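Local coordinates for transcription factor tau 138 kDa subunit (PDB 5AIM), which forms part of the yeast TFIIIC complex, which binds the internal promoters of tRNA and 5S RNA genes and brings in TFIIIB for RNA polymerase III, at residues A29-R32 with E33-E37; I79-L82 with P83-E87. All coordinates share one frame; numbering follows the deposited sequence. Where two conformers were deposited one is given.

Interaction 1: A29-R32 with E33-E37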
loop_
_atom_site.group_PDB
_atom_site.type_symbol
_atom_site.label_atom_id
_atom_site.label_comp_id
_atom_site.label_asym_id
_atom_site.label_seq_id
_atom_site.Cartn_x
_atom_site.Cartn_y
_atom_site.Cartn_z
ATOM N N ALA A 29 -6.499 -1.785 2.217
ATOM C CA ALA A 29 -5.711 -2.989 2.463
ATOM C C ALA A 29 -4.956 -2.911 3.771
ATOM O O ALA A 29 -4.471 -1.851 4.155
ATOM C CB ALA A 29 -4.730 -3.220 1.327
ATOM N N TYR A 30 -4.875 -4.040 4.469
ATOM C CA TYR A 30 -3.925 -4.176 5.554
ATOM C C TYR A 30 -2.518 -4.289 4.978
ATOM O O TYR A 30 -2.295 -4.964 3.967
ATOM C CB TYR A 30 -4.249 -5.409 6.403
ATOM C CG TYR A 30 -5.393 -5.232 7.378
ATOM C CD1 TYR A 30 -5.454 -4.130 8.224
ATOM C CD2 TYR A 30 -6.400 -6.182 7.472
ATOM C CE1 TYR A 30 -6.491 -3.976 9.121
ATOM C CE2 TYR A 30 -7.443 -6.039 8.379
ATOM C CZ TYR A 30 -7.483 -4.931 9.200
ATOM O OH TYR A 30 -8.511 -4.767 10.101
ATOM N N LEU A 31 -1.576 -3.612 5.626
ATOM C CA LEU A 31 -0.181 -3.686 5.238
ATOM C C LEU A 31 0.413 -4.952 5.839
ATOM O O LEU A 31 0.751 -5.006 7.020
ATOM C CB LEU A 31 0.555 -2.434 5.711
ATOM C CG LEU A 31 1.728 -1.919 4.885
ATOM C CD1 LEU A 31 1.284 -1.605 3.460
ATOM C CD2 LEU A 31 2.310 -0.681 5.566
ATOM N N ARG A 32 0.504 -5.974 4.998
ATOM C CA ARG A 32 0.936 -7.299 5.407
ATOM C C ARG A 32 1.330 -8.067 4.153
ATOM O O ARG A 32 1.215 -7.549 3.040
ATOM C CB ARG A 32 -0.189 -8.029 6.149
ATOM C CG ARG A 32 -1.449 -8.204 5.306
ATOM C CD ARG A 32 -2.596 -8.872 6.053
ATOM N NE ARG A 32 -3.821 -8.835 5.257
ATOM C CZ ARG A 32 -5.002 -9.289 5.662
ATOM N NH1 ARG A 32 -5.145 -9.815 6.871
ATOM N NH2 ARG A 32 -6.049 -9.196 4.852
ATOM N N GLU A 33 1.776 -9.303 4.330
ATOM C CA GLU A 33 2.326 -10.095 3.226
ATOM C C GLU A 33 1.436 -10.146 1.983
ATOM O O GLU A 33 1.934 -9.987 0.873
ATOM C CB GLU A 33 2.616 -11.514 3.706
ATOM C CG GLU A 33 3.251 -12.417 2.660
ATOM C CD GLU A 33 3.675 -13.755 3.237
ATOM O OE1 GLU A 33 2.791 -14.573 3.563
ATOM O OE2 GLU A 33 4.896 -13.987 3.367
ATOM N N GLN A 34 0.136 -10.353 2.166
ATOM C CA GLN A 34 -0.797 -10.454 1.042
ATOM C C GLN A 34 -0.698 -9.227 0.123
ATOM O O GLN A 34 -0.667 -9.343 -1.132
ATOM C CB GLN A 34 -2.229 -10.610 1.572
ATOM C CG GLN A 34 -3.293 -10.721 0.492
ATOM C CD GLN A 34 -4.682 -10.919 1.066
ATOM O OE1 GLN A 34 -4.839 -11.250 2.242
ATOM N NE2 GLN A 34 -5.699 -10.713 0.238
ATOM N N PHE A 35 -0.632 -8.046 0.732
ATOM C CA PHE A 35 -0.543 -6.819 -0.049
ATOM C C PHE A 35 0.773 -6.745 -0.821
ATOM O O PHE A 35 0.795 -6.464 -2.042
ATOM C CB PHE A 35 -0.706 -5.571 0.820
ATOM C CG PHE A 35 -0.568 -4.300 0.036
ATOM C CD1 PHE A 35 -1.574 -3.913 -0.829
ATOM C CD2 PHE A 35 0.571 -3.520 0.128
ATOM C CE1 PHE A 35 -1.459 -2.768 -1.581
ATOM C CE2 PHE A 35 0.689 -2.367 -0.634
ATOM C CZ PHE A 35 -0.335 -1.995 -1.474
ATOM N N TYR A 36 1.881 -6.976 -0.128
ATOM C CA TYR A 36 3.180 -6.927 -0.785
ATOM C C TYR A 36 3.280 -7.952 -1.908
ATOM O O TYR A 36 3.862 -7.681 -2.968
ATOM C CB TYR A 36 4.305 -7.108 0.232
ATOM C CG TYR A 36 4.461 -5.930 1.161
ATOM C CD1 TYR A 36 5.015 -4.742 0.704
ATOM C CD2 TYR A 36 4.074 -6.000 2.494
ATOM C CE1 TYR A 36 5.170 -3.657 1.542
ATOM C CE2 TYR A 36 4.227 -4.918 3.341
ATOM C CZ TYR A 36 4.773 -3.751 2.856
ATOM O OH TYR A 36 4.933 -2.671 3.687
ATOM N N GLU A 37 2.696 -9.125 -1.691
ATOM C CA GLU A 37 2.690 -10.160 -2.713
ATOM C C GLU A 37 1.907 -9.679 -3.931
ATOM O O GLU A 37 2.329 -9.896 -5.074
ATOM C CB GLU A 37 2.091 -11.460 -2.171
ATOM C CG GLU A 37 2.247 -12.648 -3.110
ATOM C CD GLU A 37 3.701 -13.004 -3.363
ATOM O OE1 GLU A 37 4.512 -12.919 -2.416
ATOM O OE2 GLU A 37 4.036 -13.360 -4.513
#
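Leu31 lies across the outer end of the Tyr36 ring, its branch carbon CG 3.5 Å from Tyr36 OH and both its methyl groups also near that hydroxyl. The pair lies at the strand-to-helix turn of the extended winged helix domain, where the first strand, 28-30, gives way to helix 33-43. On the inner side of the turn Phe35 points back at the strand: CG stands anti to the backbone N (chi1 178°), which brings ring atom CD1 to 3.9 Å from Ala29 CB and CD2 to the same distance from Leu31 CD1. Phe35 is buried against Ile18, Val21 and Met22 of helix 5-24; Tyr36, also buried, and the partly exposed Leu31 both meet Arg55 of helix 52-63. An alanine in place of Tyr36 removes the ring and hydroxyl beside Leu31, which would probably leave a gap between that leucine and Val54 of helix 52-63. Arg32 is the N-cap residue, and its carbonyl starts the helix: Tyr36 N donates to Arg32 O over 3.3 Å, nearly straight at 168° and in the carbonyl plane, while the bond from Phe35 N is weak. The arginine side chain runs out alongside Gln34, guanidinium and amide planes 13° apart, but its charge is met by a salt bridge from NH2 to Glu97. One face of the Arg32 guanidinium has Tyr30 CD2 over its centre, 3.8 Å above the plane.

Interaction 2: I79-L82 with P83-E87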
loop_
_atom_site.group_PDB
_atom_site.type_symbol
_atom_site.label_atom_id
_atom_site.label_comp_id
_atom_site.label_asym_id
_atom_site.label_seq_id
_atom_site.Cartn_x
_atom_site.Cartn_y
_atom_site.Cartn_z
ATOM N N ILE A 79 -3.752 -0.213 8.437
ATOM C CA ILE A 79 -4.566 -0.108 7.237
ATOM C C ILE A 79 -4.044 1.030 6.385
ATOM O O ILE A 79 -3.790 2.128 6.899
ATOM C CB ILE A 79 -6.040 0.232 7.554
ATOM C CG1 ILE A 79 -6.581 -0.602 8.711
ATOM C CG2 ILE A 79 -6.898 0.027 6.315
ATOM C CD1 ILE A 79 -7.931 -0.119 9.214
ATOM N N ILE A 80 -3.892 0.761 5.088
ATOM C CA ILE A 80 -3.696 1.817 4.102
ATOM C C ILE A 80 -4.918 1.879 3.200
ATOM O O ILE A 80 -5.619 0.871 2.994
ATOM C CB ILE A 80 -2.402 1.652 3.263
ATOM C CG1 ILE A 80 -2.345 0.289 2.571
ATOM C CG2 ILE A 80 -1.180 1.882 4.150
ATOM C CD1 ILE A 80 -1.293 0.221 1.469
ATOM N N PHE A 81 -5.196 3.074 2.693
ATOM C CA PHE A 81 -6.374 3.258 1.864
ATOM C C PHE A 81 -6.231 4.433 0.909
ATOM O O PHE A 81 -5.495 5.371 1.173
ATOM C CB PHE A 81 -7.635 3.406 2.735
ATOM C CG PHE A 81 -7.528 4.451 3.809
ATOM C CD1 PHE A 81 -6.976 4.141 5.039
ATOM C CD2 PHE A 81 -8.010 5.732 3.603
ATOM C CE1 PHE A 81 -6.888 5.094 6.035
ATOM C CE2 PHE A 81 -7.925 6.689 4.594
ATOM C CZ PHE A 81 -7.365 6.369 5.813
ATOM N N LEU A 82 -6.929 4.350 -0.218
ATOM C CA LEU A 82 -7.062 5.498 -1.101
ATOM C C LEU A 82 -7.866 6.553 -0.348
ATOM O O LEU A 82 -8.939 6.251 0.176
ATOM C CB LEU A 82 -7.760 5.101 -2.399
ATOM C CG LEU A 82 -6.990 4.109 -3.269
ATOM C CD1 LEU A 82 -7.800 3.683 -4.488
ATOM C CD2 LEU A 82 -5.657 4.694 -3.724
ATOM N N PRO A 83 -7.347 7.786 -0.261
ATOM C CA PRO A 83 -7.963 8.784 0.623
ATOM C C PRO A 83 -9.450 9.038 0.388
ATOM O O PRO A 83 -10.125 9.470 1.325
ATOM C CB PRO A 83 -7.168 10.052 0.315
ATOM C CG PRO A 83 -5.842 9.560 -0.117
ATOM C CD PRO A 83 -6.108 8.298 -0.877
ATOM N N THR A 84 -9.951 8.776 -0.817
ATOM C CA THR A 84 -11.344 9.075 -1.145
ATOM C C THR A 84 -12.248 7.840 -1.183
ATOM O O THR A 84 -13.391 7.926 -1.625
ATOM C CB THR A 84 -11.449 9.785 -2.506
ATOM O OG1 THR A 84 -11.026 8.893 -3.545
ATOM C CG2 THR A 84 -10.588 11.041 -2.525
ATOM N N VAL A 85 -11.750 6.702 -0.705
ATOM C CA VAL A 85 -12.489 5.445 -0.811
ATOM C C VAL A 85 -13.779 5.451 0.018
ATOM O O VAL A 85 -14.754 4.781 -0.332
ATOM C CB VAL A 85 -11.608 4.239 -0.410
ATOM C CG1 VAL A 85 -11.307 4.248 1.092
ATOM C CG2 VAL A 85 -12.269 2.929 -0.829
ATOM N N GLY A 86 -13.783 6.209 1.109
ATOM C CA GLY A 86 -14.953 6.312 1.969
ATOM C C GLY A 86 -14.863 5.416 3.193
ATOM O O GLY A 86 -14.416 4.272 3.108
ATOM N N GLU A 87 -15.310 5.926 4.334
ATOM C CA GLU A 87 -15.173 5.202 5.594
ATOM C C GLU A 87 -16.039 3.947 5.630
ATOM O O GLU A 87 -15.713 2.978 6.321
ATOM C CB GLU A 87 -15.522 6.106 6.778
ATOM C CG GLU A 87 -15.245 5.468 8.131
ATOM C CD GLU A 87 -13.778 5.171 8.356
ATOM O OE1 GLU A 87 -12.927 5.931 7.847
ATOM O OE2 GLU A 87 -13.478 4.173 9.042
#
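Val85 and Phe81 form the small apolar centre of this turn, Val85 CG1 standing 4.1 Å from Phe81 CB. The valine side chain is directed back at the strand end, and its chi1 of 69° sets CG1 between the backbone N and the carbonyl carbon, where it also comes within 3.2 Å of Leu82 O. Beside this centre, Leu82 CB lies 3.9 Å from Pro83 CD, the ring carbon next to the proline nitrogen. Leu82 to Val85 make a type I beta turn, with Pro83 and Thr84 at its two corners. The turn is closed by Val85 N, which donates to Leu82 O over 3.0 Å at an angle of 161°; the donor stands well above the carbonyl plane. Farther out, Gly86 is the N-cap of helix 87-96, and in one of its two conformers Glu87, in the first turn, forms a salt bridge with Arg70 of strand 68-71 and a hydrogen bond with Gln91. The turn thus leads from the last strand, 78-81, into the last helix: Phe81 and Val85 both pack on Ile90 of helix 87-96, Val85 also touches Val28 of strand 28-30, and Leu82 reaches Leu19 and Met22 of helix 5-24.

In the fold
Both contacts are turns leaving the same antiparallel sheet, with their centres about 15 Å apart. Interaction 1 comes first along the chain and carries the edge strand 28-30 into helix 33-43; interaction 2 follows in series and takes the central strand 78-81 into helix 87-96. The two strands are neighbours, and the segments touch where Ala29 O lies 2.8 Å from Ile80 N, a probable hydrogen bond, and where Leu31 CD1 packs on Ile80 CD1. Helix 5-24 touches side chains of both turns. Together they join helices early and late in the chain to one small sheet within the extended winged helix domain.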